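PDB 4OJV: 3',5'-cyclic-nucleotide phosphodiesterase 1 from Saccharomyces cerevisiae, which is a two-zinc enzyme of the class-II cyclic-nucleotide phosphodiesterases, a family within the metallo-beta-lactamase-type clan of metallohydrolases, and has two subunits in its assembly. Local coordinates for residues Glu5-Gly10 with Arg48-Gln53; Ser82-Gln87 with Gly319-Val324; Gln197-Phe202 with Tyr228-Arg233. All coordinates share one frame; numbering follows the deposited sequence.

Contact 1. Residues Glu5-Gly10 with Arg48-Gln53; sequences EITILG and REMLVQ
Met50 reaches from helix 44-53 across to the first strand of the chain, where its thioether end meets Thr7 and Leu9. The contact is apolar throughout, with no hydrogen bond between the segments. The chain of Met50 runs out straight as far as SD and then bends (chi3 65°), which lays CE against the methyl of Thr7: CE to Thr7 CG2 is 3.5 Å. The sulfur itself lies 3.9 Å from the same Thr7 CG2, and the two side chains lie alongside, pointing opposite ways. Thr7 offers this methyl because CG2 stands opposite the backbone N, while OG1 turns back beside that nitrogen. Leu9 comes in across the Met50 chain at about a right angle, one branch touching: CD2 to Met50 SD is 3.7 Å.

The fold is the alpha-beta-beta-alpha sandwich of metallo-beta-lactamases, and this is helix-to-sheet packing, in which Met50 spans from helix 44-53 to the sheet containing strand 4-8. At Leu9 the chain turns a corner, and Leu9 and Gly10 together face Cys22 in a classic beta bulge.

Neighbouring apolar groups extend the packing. Leu90 touches both Thr7 and Met50, and Ile24 of the adjacent strand lies against Thr7 and Leu9. On other sides of the helix, Arg48, Glu49 and Val52 pack on Phe68 of the second subunit.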
ATOM      1  N   GLU A   5      -4.280  19.992 -14.849  1.00 11.09           N
ATOM      2  CA  GLU A   5      -3.564  18.747 -15.100  1.00 11.41           C
ATOM      3  C   GLU A   5      -3.810  17.810 -13.925  1.00 10.46           C
ATOM      4  O   GLU A   5      -3.577  18.180 -12.765  1.00 11.50           O
ATOM      5  CB  GLU A   5      -2.063  18.980 -15.276  1.00 12.21           C
ATOM      6  CG  GLU A   5      -1.728  19.760 -16.536  1.00 14.70           C
ATOM      7  CD  GLU A   5      -0.249  20.093 -16.689  1.00 15.81           C
ATOM      8  OE1 GLU A   5       0.085  20.799 -17.668  1.00 16.75           O
ATOM      9  OE2 GLU A   5       0.568  19.662 -15.847  1.00 16.22           O
ATOM     10  N   ILE A   6      -4.292  16.607 -14.228  1.00 10.57           N
ATOM     11  CA  ILE A   6      -4.611  15.619 -13.198  1.00 10.13           C
ATOM     12  C   ILE A   6      -3.745  14.390 -13.427  1.00 10.09           C
ATOM     13  O   ILE A   6      -3.889  13.715 -14.447  1.00 11.22           O
ATOM     14  CB  ILE A   6      -6.096  15.201 -13.225  1.00 11.29           C
ATOM     15  CG1 ILE A   6      -7.033  16.419 -13.115  1.00 12.68           C
ATOM     16  CG2 ILE A   6      -6.364  14.190 -12.113  1.00 12.50           C
ATOM     17  CD1 ILE A   6      -8.502  16.044 -13.131  1.00 16.44           C
ATOM     18  N   THR A   7      -2.841  14.108 -12.491  1.00 10.38           N
ATOM     19  CA  THR A   7      -2.016  12.911 -12.571  1.00 10.69           C
ATOM     20  C   THR A   7      -2.720  11.802 -11.791  1.00 10.44           C
ATOM     21  O   THR A   7      -2.967  11.942 -10.596  1.00 11.19           O
ATOM     22  CB  THR A   7      -0.614  13.131 -11.975  1.00 12.84           C
ATOM     23  OG1 THR A   7      -0.044  14.349 -12.471  1.00 15.59           O
ATOM     24  CG2 THR A   7       0.294  11.968 -12.342  1.00 13.91           C
ATOM     25  N   ILE A   8      -3.031  10.708 -12.470  1.00 10.35           N
ATOM     26  CA  ILE A   8      -3.673   9.568 -11.826  1.00 10.15           C
ATOM     27  C   ILE A   8      -2.596   8.681 -11.214  1.00 10.05           C
ATOM     28  O   ILE A   8      -1.932   7.931 -11.925  1.00 12.05           O
ATOM     29  CB  ILE A   8      -4.531   8.755 -12.816  1.00 11.20           C
ATOM     30  CG1 ILE A   8      -5.461   9.675 -13.617  1.00 13.47           C
ATOM     31  CG2 ILE A   8      -5.297   7.666 -12.070  1.00 11.88           C
ATOM     32  CD1 ILE A   8      -6.542  10.353 -12.820  1.00 15.44           C
ATOM     33  N   LEU A   9      -2.379   8.802  -9.905  1.00 10.20           N
ATOM     34  CA  LEU A   9      -1.422   7.922  -9.237  1.00 10.81           C
ATOM     35  C   LEU A   9      -2.036   6.576  -8.921  1.00 10.30           C
ATOM     36  O   LEU A   9      -1.368   5.544  -9.020  1.00 13.35           O
ATOM     37  CB  LEU A   9      -0.839   8.553  -7.972  1.00 12.17           C
ATOM     38  CG  LEU A   9       0.010   9.802  -8.178  1.00 12.41           C
ATOM     39  CD1 LEU A   9       0.670  10.206  -6.875  1.00 13.48           C
ATOM     40  CD2 LEU A   9       1.065   9.626  -9.265  1.00 14.94           C
ATOM     41  N   GLY A  10      -3.306   6.584  -8.531  1.00 10.16           N
ATOM     42  CA  GLY A  10      -3.987   5.347  -8.197  1.00 10.99           C
ATOM     43  C   GLY A  10      -5.470   5.472  -8.436  1.00 11.06           C
ATOM     44  O   GLY A  10      -6.094   6.478  -8.069  1.00 12.14           O
ATOM     45  N   ARG A  48       7.661   7.514  -8.627  1.00 12.08           N
ATOM     46  CA  ARG A  48       8.920   6.926  -9.070  1.00 13.53           C
ATOM     47  C   ARG A  48       8.743   6.105 -10.352  1.00 15.12           C
ATOM     48  O   ARG A  48       9.561   6.207 -11.274  1.00 16.91           O
ATOM     49  CB  ARG A  48       9.514   6.056  -7.973  1.00 12.85           C
ATOM     50  CG  ARG A  48      10.933   5.584  -8.267  1.00 14.86           C
ATOM     51  CD  ARG A  48      11.514   4.847  -7.083  1.00 17.88           C
ATOM     52  NE  ARG A  48      10.769   3.621  -6.821  1.00 18.89           N
ATOM     53  CZ  ARG A  48      10.955   2.818  -5.776  1.00 21.04           C
ATOM     54  NH1 ARG A  48      11.870   3.093  -4.855  1.00 23.24           N
ATOM     55  NH2 ARG A  48      10.212   1.728  -5.652  1.00 23.36           N
ATOM     56  N   GLU A  49       7.684   5.297 -10.408  1.00 14.53           N
ATOM     57  CA  GLU A  49       7.392   4.495 -11.597  1.00 17.40           C
ATOM     58  C   GLU A  49       7.222   5.369 -12.822  1.00 18.85           C
ATOM     59  O   GLU A  49       7.720   5.048 -13.905  1.00 20.32           O
ATOM     60  CB  GLU A  49       6.120   3.674 -11.386  1.00 18.97           C
ATOM     61  CG  GLU A  49       6.291   2.447 -10.503  1.00 21.57           C
ATOM     62  CD  GLU A  49       7.355   1.488 -11.010  1.00 24.29           C
ATOM     63  OE1 GLU A  49       7.321   1.107 -12.205  1.00 28.69           O
ATOM     64  OE2 GLU A  49       8.220   1.107 -10.205  1.00 25.10           O
ATOM     65  N   MET A  50       6.518   6.484 -12.643  1.00 18.83           N
ATOM     66  CA  MET A  50       6.222   7.378 -13.747  1.00 19.53           C
ATOM     67  C   MET A  50       7.479   8.098 -14.209  1.00 20.72           C
ATOM     68  O   MET A  50       7.609   8.386 -15.397  1.00 23.89           O
ATOM     69  CB  MET A  50       5.104   8.355 -13.370  1.00 18.82           C
ATOM     70  CG  MET A  50       3.773   7.660 -13.097  1.00 18.68           C
ATOM     71  SD  MET A  50       2.427   8.764 -12.626  1.00 19.09           S
ATOM     72  CE  MET A  50       2.263   9.696 -14.137  1.00 18.88           C
ATOM     73  N   LEU A  51       8.409   8.348 -13.284  1.00 20.31           N
ATOM     74  CA  LEU A  51       9.716   8.921 -13.616  1.00 22.56           C
ATOM     75  C   LEU A  51      10.603   7.954 -14.421  1.00 27.70           C
ATOM     76  O   LEU A  51      11.449   8.398 -15.195  1.00 35.63           O
ATOM     77  CB  LEU A  51      10.436   9.448 -12.355  1.00 19.25           C
ATOM     78  CG  LEU A  51       9.850  10.713 -11.688  1.00 17.30           C
ATOM     79  CD1 LEU A  51      10.315  10.882 -10.249  1.00 19.10           C
ATOM     80  CD2 LEU A  51      10.165  11.977 -12.478  1.00 18.55           C
ATOM     81  N   VAL A  52      10.395   6.645 -14.255  1.00 25.67           N
ATOM     82  CA  VAL A  52      11.166   5.626 -14.994  1.00 29.64           C
ATOM     83  C   VAL A  52      10.524   5.273 -16.337  1.00 33.26           C
ATOM     84  O   VAL A  52      11.214   5.222 -17.357  1.00 35.85           O
ATOM     85  CB  VAL A  52      11.363   4.330 -14.171  1.00 29.87           C
ATOM     86  CG1 VAL A  52      12.158   3.294 -14.960  1.00 33.22           C
ATOM     87  CG2 VAL A  52      12.063   4.628 -12.860  1.00 27.02           C
ATOM     88  N   GLN A  53       9.213   5.028 -16.330  1.00 32.80           N
ATOM     89  CA  GLN A  53       8.487   4.604 -17.534  1.00 35.25           C
ATOM     90  C   GLN A  53       8.475   5.672 -18.632  1.00 39.06           C
ATOM     91  O   GLN A  53       8.383   5.348 -19.817  1.00 41.89           O
ATOM     92  CB  GLN A  53       7.057   4.170 -17.188  1.00 36.05           C
ATOM     93  CG  GLN A  53       6.972   2.852 -16.429  1.00 35.49           C
ATOM     94  CD  GLN A  53       5.549   2.467 -16.063  1.00 42.99           C
ATOM     95  OE1 GLN A  53       4.743   3.309 -15.665  1.00 47.62           O
ATOM     96  NE2 GLN A  53       5.237   1.182 -16.189  1.00 47.12           N
TER

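Contact 2. Residues Ser82-Gln87 with Gly319-Val324; sequences SKLNIQ and GLNVIV
Leu84 and Asn321 mark the nearest approach of the two backbones, their CA atoms 8.0 Å apart, and no hydrogen bond links the segments. Segment 82-87 is loop at Leu84 and strand by Ile86, whereas segment 319-324 enters its strand at Asn321. Only side chains bridge the gap.

One methyl group carries the contact. With CG of Leu84 opposite its backbone N (chi1 -177°), the branch ending in CD1 extends to strand 321-325 and touches two residues there. Asn321 and Ile323 are two positions apart, so both can present side chains to the same neighbour. Leu84 CD1 lies 4.0 Å from Ile323 CD1, a methyl-to-methyl contact; the second branch, CD2, stays farther off. Ile323 meets Leu84 CD1 with the far end of its longer branch, which folds back at chi2 (-60°). The amide of Asn321 approaches the same Leu84 methyl through its oxygen, OD1 to CD1 4.0 Å, in van der Waals contact, with the amide nitrogen farther away. Leu84 crosses both partners at a slant.

The packing continues around it: Leu84 also touches Ser359 of strand 357-360, and Ile323 touches Ala361 in the loop that follows.

The two segments belong to different sheets: strand 86-88 is outermost, within this chain, in the sheet that holds strand 4-8, and strand 321-325 runs inside the sheet that holds strand 222-232. Leu84 thus bridges the two sheets near their margin, as expected of sheet-on-sheet packing in the metallo-beta-lactamase sandwich; strand 321-325 leads directly to His326, a zinc ligand.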
ATOM      1  N   SER A  82     -12.468   8.602 -27.055  1.00 16.72           N
ATOM      2  CA  SER A  82     -11.511   8.945 -28.108  1.00 17.25           C
ATOM      3  C   SER A  82     -11.066  10.410 -28.108  1.00 17.42           C
ATOM      4  O   SER A  82     -10.041  10.742 -28.705  1.00 19.98           O
ATOM      5  CB  SER A  82     -12.073   8.583 -29.483  1.00 20.64           C
ATOM      6  OG  SER A  82     -13.203   9.380 -29.770  1.00 23.85           O
ATOM      7  N   LYS A  83     -11.828  11.278 -27.446  1.00 16.05           N
ATOM      8  CA  LYS A  83     -11.508  12.708 -27.409  1.00 16.67           C
ATOM      9  C   LYS A  83     -10.743  13.131 -26.154  1.00 16.44           C
ATOM     10  O   LYS A  83     -10.391  14.301 -26.002  1.00 18.56           O
ATOM     11  CB  LYS A  83     -12.778  13.550 -27.578  1.00 18.46           C
ATOM     12  CG  LYS A  83     -13.413  13.384 -28.949  1.00 19.75           C
ATOM     13  CD  LYS A  83     -14.680  14.201 -29.103  1.00 22.07           C
ATOM     14  CE  LYS A  83     -15.281  13.989 -30.485  1.00 25.28           C
ATOM     15  NZ  LYS A  83     -16.598  14.663 -30.632  1.00 28.95           N
ATOM     16  N   LEU A  84     -10.474  12.181 -25.262  1.00 15.69           N
ATOM     17  CA  LEU A  84      -9.815  12.506 -24.002  1.00 14.72           C
ATOM     18  C   LEU A  84      -8.380  12.956 -24.219  1.00 14.19           C
ATOM     19  O   LEU A  84      -7.599  12.282 -24.882  1.00 15.70           O
ATOM     20  CB  LEU A  84      -9.841  11.302 -23.060  1.00 14.22           C
ATOM     21  CG  LEU A  84      -9.239  11.542 -21.674  1.00 13.56           C
ATOM     22  CD1 LEU A  84     -10.090  12.522 -20.874  1.00 16.22           C
ATOM     23  CD2 LEU A  84      -9.100  10.210 -20.951  1.00 15.06           C
ATOM     24  N   ASN A  85      -8.042  14.097 -23.625  1.00 14.48           N
ATOM     25  CA  ASN A  85      -6.694  14.618 -23.675  1.00 14.64           C
ATOM     26  C   ASN A  85      -5.888  13.970 -22.541  1.00 13.49           C
ATOM     27  O   ASN A  85      -5.979  14.378 -21.375  1.00 13.61           O
ATOM     28  CB  ASN A  85      -6.733  16.144 -23.543  1.00 15.84           C
ATOM     29  CG  ASN A  85      -5.415  16.803 -23.884  1.00 16.92           C
ATOM     30  OD1 ASN A  85      -4.359  16.175 -23.840  1.00 18.58           O
ATOM     31  ND2 ASN A  85      -5.472  18.092 -24.230  1.00 20.31           N
ATOM     32  N   ILE A  86      -5.110  12.957 -22.899  1.00 13.85           N
ATOM     33  CA  ILE A  86      -4.384  12.129 -21.945  1.00 13.34           C
ATOM     34  C   ILE A  86      -2.975  11.871 -22.456  1.00 14.03           C
ATOM     35  O   ILE A  86      -2.750  11.746 -23.667  1.00 17.54           O
ATOM     36  CB  ILE A  86      -5.140  10.796 -21.695  1.00 13.76           C
ATOM     37  CG1 ILE A  86      -4.436   9.907 -20.655  1.00 14.03           C
ATOM     38  CG2 ILE A  86      -5.396  10.049 -23.005  1.00 15.45           C
ATOM     39  CD1 ILE A  86      -5.285   8.732 -20.205  1.00 15.13           C
ATOM     40  N   GLN A  87      -2.026  11.797 -21.537  1.00 13.66           N
ATOM     41  CA  GLN A  87      -0.671  11.422 -21.879  1.00 15.19           C
ATOM     42  C   GLN A  87      -0.130  10.447 -20.854  1.00 14.34           C
ATOM     43  O   GLN A  87      -0.518  10.488 -19.691  1.00 14.65           O
ATOM     44  CB  GLN A  87       0.226  12.659 -21.957  1.00 17.96           C
ATOM     45  CG  GLN A  87      -0.222  13.709 -22.972  1.00 22.72           C
ATOM     46  CD  GLN A  87       0.163  13.386 -24.411  1.00 22.91           C
ATOM     47  OE1 GLN A  87      -0.181  12.325 -24.942  1.00 32.02           O
ATOM     48  NE2 GLN A  87       0.861  14.306 -25.048  1.00 39.50           N
ATOM     49  N   GLY A 319     -20.618  17.103 -23.879  1.00 17.10           N
ATOM     50  CA  GLY A 319     -19.304  17.683 -23.610  1.00 16.50           C
ATOM     51  C   GLY A 319     -18.709  17.343 -22.249  1.00 15.48           C
ATOM     52  O   GLY A 319     -17.522  17.573 -22.021  1.00 16.83           O
ATOM     53  N   LEU A 320     -19.519  16.807 -21.342  1.00 14.43           N
ATOM     54  CA  LEU A 320     -19.020  16.473 -20.003  1.00 13.74           C
ATOM     55  C   LEU A 320     -18.100  15.254 -20.024  1.00 13.75           C
ATOM     56  O   LEU A 320     -18.468  14.207 -20.557  1.00 14.23           O
ATOM     57  CB  LEU A 320     -20.176  16.226 -19.030  1.00 14.41           C
ATOM     58  CG  LEU A 320     -19.796  15.871 -17.589  1.00 14.16           C
ATOM     59  CD1 LEU A 320     -19.012  16.990 -16.924  1.00 15.30           C
ATOM     60  CD2 LEU A 320     -21.036  15.511 -16.791  1.00 16.16           C
ATOM     61  N   ASN A 321     -16.917  15.398 -19.422  1.00 12.53           N
ATOM     62  CA  ASN A 321     -16.022  14.269 -19.197  1.00 12.55           C
ATOM     63  C   ASN A 321     -16.265  13.628 -17.842  1.00 11.86           C
ATOM     64  O   ASN A 321     -16.123  14.277 -16.797  1.00 13.06           O
ATOM     65  CB  ASN A 321     -14.569  14.708 -19.336  1.00 14.01           C
ATOM     66  CG  ASN A 321     -14.130  14.747 -20.773  1.00 17.98           C
ATOM     67  OD1 ASN A 321     -13.880  13.711 -21.386  1.00 17.79           O
ATOM     68  ND2 ASN A 321     -14.068  15.940 -21.331  1.00 24.23           N
ATOM     69  N   VAL A 322     -16.671  12.364 -17.873  1.00 11.89           N
ATOM     70  CA  VAL A 322     -16.801  11.548 -16.674  1.00 12.26           C
ATOM     71  C   VAL A 322     -15.647  10.559 -16.657  1.00 11.39           C
ATOM     72  O   VAL A 322     -15.497   9.749 -17.577  1.00 12.46           O
ATOM     73  CB  VAL A 322     -18.164  10.827 -16.627  1.00 13.46           C
ATOM     74  CG1 VAL A 322     -18.247   9.879 -15.437  1.00 14.31           C
ATOM     75  CG2 VAL A 322     -19.296  11.848 -16.604  1.00 16.05           C
ATOM     76  N   ILE A 323     -14.826  10.672 -15.617  1.00 11.19           N
ATOM     77  CA  ILE A 323     -13.637   9.843 -15.450  1.00 11.23           C
ATOM     78  C   ILE A 323     -13.938   8.882 -14.306  1.00 10.24           C
ATOM     79  O   ILE A 323     -14.087   9.302 -13.165  1.00 10.56           O
ATOM     80  CB  ILE A 323     -12.397  10.711 -15.123  1.00 11.53           C
ATOM     81  CG1 ILE A 323     -12.224  11.861 -16.136  1.00 12.99           C
ATOM     82  CG2 ILE A 323     -11.145   9.852 -14.997  1.00 12.91           C
ATOM     83  CD1 ILE A 323     -12.039  11.426 -17.573  1.00 14.26           C
ATOM     84  N   VAL A 324     -14.058   7.600 -14.635  1.00 10.39           N
ATOM     85  CA  VAL A 324     -14.515   6.576 -13.697  1.00 10.58           C
ATOM     86  C   VAL A 324     -13.330   6.039 -12.912  1.00 10.06           C
ATOM     87  O   VAL A 324     -12.332   5.610 -13.492  1.00 10.87           O
ATOM     88  CB  VAL A 324     -15.206   5.438 -14.466  1.00 11.56           C
ATOM     89  CG1 VAL A 324     -15.647   4.318 -13.540  1.00 12.51           C
ATOM     90  CG2 VAL A 324     -16.401   5.977 -15.238  1.00 12.84           C
TER

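Contact 3. Residues Gln197-Phe202 with Tyr228-Arg233; sequences QKCTIF and YIFRDR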
ATOM      1  N   GLN A 197     -13.622  27.551   0.300  1.00 22.00           N
ATOM      2  CA  GLN A 197     -12.374  27.741   1.001  1.00 22.33           C
ATOM      3  C   GLN A 197     -11.246  27.923  -0.024  1.00 20.67           C
ATOM      4  O   GLN A 197     -11.434  27.648  -1.212  1.00 22.85           O
ATOM      5  CB  GLN A 197     -12.196  26.599   2.019  1.00 24.91           C
ATOM      6  CG  GLN A 197     -13.160  26.778   3.205  1.00 25.82           C
ATOM      7  CD  GLN A 197     -13.718  25.491   3.822  1.00 23.02           C
ATOM      8  OE1 GLN A 197     -14.404  24.686   3.164  1.00 22.04           O
ATOM      9  NE2 GLN A 197     -13.463  25.316   5.115  1.00 19.09           N
ATOM     10  N   LYS A 198     -10.107  28.454   0.393  1.00 24.00           N
ATOM     11  CA  LYS A 198      -9.057  28.768  -0.573  1.00 24.49           C
ATOM     12  C   LYS A 198      -7.940  27.744  -0.532  1.00 24.31           C
ATOM     13  O   LYS A 198      -7.547  27.279   0.542  1.00 24.66           O
ATOM     14  CB  LYS A 198      -8.491  30.175  -0.340  1.00 27.56           C
ATOM     15  CG  LYS A 198      -9.533  31.285  -0.249  1.00 29.07           C
ATOM     16  CD  LYS A 198     -10.276  31.486  -1.563  1.00 31.45           C
ATOM     17  CE  LYS A 198     -11.443  32.447  -1.404  1.00 33.21           C
ATOM     18  NZ  LYS A 198     -12.289  32.512  -2.629  1.00 28.66           N
ATOM     19  N   CYS A 199      -7.443  27.379  -1.711  1.00 21.30           N
ATOM     20  CA  CYS A 199      -6.222  26.589  -1.800  1.00 19.65           C
ATOM     21  C   CYS A 199      -5.040  27.475  -1.419  1.00 20.68           C
ATOM     22  O   CYS A 199      -5.097  28.701  -1.569  1.00 21.63           O
ATOM     23  CB  CYS A 199      -6.026  26.019  -3.203  1.00 19.46           C
ATOM     24  SG  CYS A 199      -7.209  24.733  -3.678  1.00 19.85           S
ATOM     25  N   THR A 200      -3.970  26.854  -0.934  1.00 20.45           N
ATOM     26  CA  THR A 200      -2.850  27.575  -0.324  1.00 21.19           C
ATOM     27  C   THR A 200      -1.900  28.210  -1.341  1.00 20.83           C
ATOM     28  O   THR A 200      -1.360  29.291  -1.098  1.00 25.87           O
ATOM     29  CB  THR A 200      -2.048  26.662   0.629  1.00 21.85           C
ATOM     30  OG1 THR A 200      -1.364  25.657  -0.127  1.00 23.64           O
ATOM     31  CG2 THR A 200      -2.965  25.993   1.647  1.00 23.39           C
ATOM     32  N   ILE A 201      -1.674  27.545  -2.469  1.00 19.75           N
ATOM     33  CA  ILE A 201      -0.727  28.075  -3.461  1.00 21.77           C
ATOM     34  C   ILE A 201      -1.425  28.434  -4.768  1.00 21.30           C
ATOM     35  O   ILE A 201      -1.231  29.538  -5.306  1.00 21.98           O
ATOM     36  CB  ILE A 201       0.463  27.111  -3.726  1.00 22.56           C
ATOM     37  CG1 ILE A 201       1.217  26.788  -2.426  1.00 26.23           C
ATOM     38  CG2 ILE A 201       1.408  27.658  -4.801  1.00 23.81           C
ATOM     39  CD1 ILE A 201       2.013  27.934  -1.825  1.00 28.68           C
ATOM     40  N   PHE A 202      -2.249  27.521  -5.278  1.00 16.21           N
ATOM     41  CA  PHE A 202      -2.907  27.778  -6.549  1.00 15.37           C
ATOM     42  C   PHE A 202      -4.060  28.748  -6.335  1.00 14.82           C
ATOM     43  O   PHE A 202      -4.676  28.740  -5.272  1.00 14.91           O
ATOM     44  CB  PHE A 202      -3.429  26.494  -7.199  1.00 14.39           C
ATOM     45  CG  PHE A 202      -2.407  25.388  -7.312  1.00 13.54           C
ATOM     46  CD1 PHE A 202      -1.067  25.652  -7.600  1.00 13.79           C
ATOM     47  CD2 PHE A 202      -2.806  24.061  -7.172  1.00 13.12           C
ATOM     48  CE1 PHE A 202      -0.144  24.621  -7.704  1.00 14.47           C
ATOM     49  CE2 PHE A 202      -1.888  23.026  -7.281  1.00 13.06           C
ATOM     50  CZ  PHE A 202      -0.560  23.307  -7.550  1.00 13.91           C
ATOM     51  N   TYR A 228     -15.102  16.831  -3.593  1.00 10.71           N
ATOM     52  CA  TYR A 228     -14.414  18.115  -3.651  1.00 11.13           C
ATOM     53  C   TYR A 228     -14.601  18.788  -4.992  1.00 11.62           C
ATOM     54  O   TYR A 228     -14.322  18.193  -6.035  1.00 12.10           O
ATOM     55  CB  TYR A 228     -12.917  17.912  -3.430  1.00 10.89           C
ATOM     56  CG  TYR A 228     -12.518  17.582  -2.013  1.00 10.19           C
ATOM     57  CD1 TYR A 228     -12.453  18.575  -1.041  1.00 10.63           C
ATOM     58  CD2 TYR A 228     -12.173  16.277  -1.646  1.00 10.36           C
ATOM     59  CE1 TYR A 228     -12.068  18.285   0.257  1.00 10.64           C
ATOM     60  CE2 TYR A 228     -11.792  15.976  -0.349  1.00 10.54           C
ATOM     61  CZ  TYR A 228     -11.740  16.985   0.599  1.00 10.20           C
ATOM     62  OH  TYR A 228     -11.368  16.734   1.903  1.00 11.32           O
ATOM     63  N   ILE A 229     -15.050  20.042  -4.958  1.00 11.67           N
ATOM     64  CA  ILE A 229     -15.011  20.904  -6.142  1.00 12.16           C
ATOM     65  C   ILE A 229     -13.752  21.760  -6.077  1.00 10.81           C
ATOM     66  O   ILE A 229     -13.501  22.415  -5.061  1.00 12.16           O
ATOM     67  CB  ILE A 229     -16.238  21.838  -6.246  1.00 12.24           C
ATOM     68  CG1 ILE A 229     -17.539  21.031  -6.143  1.00 13.47           C
ATOM     69  CG2 ILE A 229     -16.172  22.668  -7.532  1.00 13.85           C
ATOM     70  CD1 ILE A 229     -18.799  21.874  -6.113  1.00 14.37           C
ATOM     71  N   PHE A 230     -12.969  21.749  -7.152  1.00 10.46           N
ATOM     72  CA  PHE A 230     -11.856  22.686  -7.313  1.00 11.36           C
ATOM     73  C   PHE A 230     -12.206  23.649  -8.429  1.00 11.11           C
ATOM     74  O   PHE A 230     -12.506  23.221  -9.536  1.00 11.75           O
ATOM     75  CB  PHE A 230     -10.535  21.962  -7.602  1.00 11.79           C
ATOM     76  CG  PHE A 230     -10.071  21.093  -6.468  1.00 11.77           C
ATOM     77  CD1 PHE A 230     -10.485  19.765  -6.371  1.00 11.91           C
ATOM     78  CD2 PHE A 230      -9.264  21.618  -5.462  1.00 12.51           C
ATOM     79  CE1 PHE A 230     -10.071  18.977  -5.309  1.00 12.48           C
ATOM     80  CE2 PHE A 230      -8.849  20.832  -4.396  1.00 13.10           C
ATOM     81  CZ  PHE A 230      -9.264  19.513  -4.322  1.00 12.15           C
ATOM     82  N   ARG A 231     -12.165  24.943  -8.119  1.00 12.75           N
ATOM     83  CA  ARG A 231     -12.512  25.976  -9.092  1.00 12.75           C
ATOM     84  C   ARG A 231     -11.339  26.912  -9.328  1.00 11.77           C
ATOM     85  O   ARG A 231     -10.822  27.518  -8.387  1.00 13.17           O
ATOM     86  CB  ARG A 231     -13.731  26.766  -8.626  1.00 13.78           C
ATOM     87  CG  ARG A 231     -14.068  27.957  -9.527  1.00 14.36           C
ATOM     88  CD  ARG A 231     -15.436  28.542  -9.213  1.00 16.49           C
ATOM     89  NE  ARG A 231     -15.493  29.004  -7.834  1.00 15.84           N
ATOM     90  CZ  ARG A 231     -16.580  28.988  -7.073  1.00 16.52           C
ATOM     91  NH1 ARG A 231     -17.736  28.541  -7.560  1.00 18.92           N
ATOM     92  NH2 ARG A 231     -16.508  29.425  -5.820  1.00 17.80           N
ATOM     93  N   ASP A 232     -10.916  27.021 -10.582  1.00 12.53           N
ATOM     94  CA  ASP A 232      -9.921  28.015 -10.950  1.00 13.18           C
ATOM     95  C   ASP A 232     -10.609  29.376 -10.990  1.00 14.35           C
ATOM     96  O   ASP A 232     -11.533  29.574 -11.775  1.00 15.05           O
ATOM     97  CB  ASP A 232      -9.333  27.702 -12.318  1.00 14.36           C
ATOM     98  CG  ASP A 232      -8.373  28.762 -12.781  1.00 15.07           C
ATOM     99  OD1 ASP A 232      -7.438  29.066 -12.026  1.00 15.23           O
ATOM    100  OD2 ASP A 232      -8.569  29.298 -13.884  1.00 16.66           O
ATOM    101  N   ARG A 233     -10.168  30.309 -10.153  1.00 15.39           N
ATOM    102  CA  ARG A 233     -10.877  31.582 -10.044  1.00 17.27           C
ATOM    103  C   ARG A 233     -10.856  32.434 -11.301  1.00 18.76           C
ATOM    104  O   ARG A 233     -11.854  33.084 -11.616  1.00 23.69           O
ATOM    105  CB  ARG A 233     -10.422  32.365  -8.822  1.00 17.10           C
ATOM    106  CG  ARG A 233     -11.019  31.821  -7.536  1.00 20.23           C
ATOM    107  CD  ARG A 233     -10.806  32.783  -6.383  1.00 21.41           C
ATOM    108  NE  ARG A 233      -9.383  33.008  -6.137  1.00 21.77           N
ATOM    109  CZ  ARG A 233      -8.615  32.242  -5.369  1.00 21.96           C
ATOM    110  NH1 ARG A 233      -9.121  31.182  -4.759  1.00 21.12           N
ATOM    111  NH2 ARG A 233      -7.332  32.544  -5.211  1.00 22.27           N
TER
HETATM  112  O   HOH W   1      -6.397  30.526  -3.500  1.00 25.84           O
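Cys199 and Phe230 lie where the backbones come nearest, CA to CA 8.8 Å, the first just past the short strand 197-198, the second in strand 222-232, with strand 204-215 between the two strands in the sheet. These strands follow one another along the chain as an antiparallel beta-meander, part of one of the two sheets of the metallo-beta-lactamase sandwich.

The buried half of the contact is a sulfur-aromatic pair. Cys199 SG approaches the rim of the Phe230 ring, 5.3 Å from its centroid and 89° off the ring normal, thus almost exactly in the ring plane. The touching atom is CD2, 4.1 Å from SG. Phe230 also meets Tyr125 edge-to-face and packs on Leu25 and Val38, residues of the facing sheet, so the pair sits between the two layers.

Toward solvent, Lys198 runs roughly perpendicular to Arg233. The lysine chain bends at chi2 (-65°), and its CD passes 3.4 Å from Arg233 NH1. The two cations, Lys198 NZ and Arg233 NH1, are 4.0 Å apart, held together by a shared anion: both form salt bridges to OD1 of Asp205, whose OD2 takes Arg231. The carboxylate would be expected to offset their mutual charge.

A water joins the guanidinium to the loop after strand 197-198. It lies 3.0 Å from both Cys199 O and Phe202 O, well placed to donate to them, though competing acceptors leave it open which bonds its protons make. It accepts a hydrogen bond from Arg233 NH2 at 2.8 Å, lying in the guanidinium plane at the edge.

Overall arrangement
The contacts sample both sheets of the sandwich. Contacts 1 and 2 share the sheet holding strands 4-8 and 86-88, which flank strand 365-368; their centres are about 17 Å apart and their nearest atoms about 5 Å. Contacts 2 and 3 share the other sheet, where strands 321-325 and 222-232 are separated by 238-242 and 273-279; their centres are about 22 Å apart, as are those of contacts 1 and 3. Contact 3 is nested within the chain loop that contact 2 closes. None of the contacts includes a zinc ligand, but the side chain of Ile8 in contact 1 is about 13 Å from a bound zinc ion.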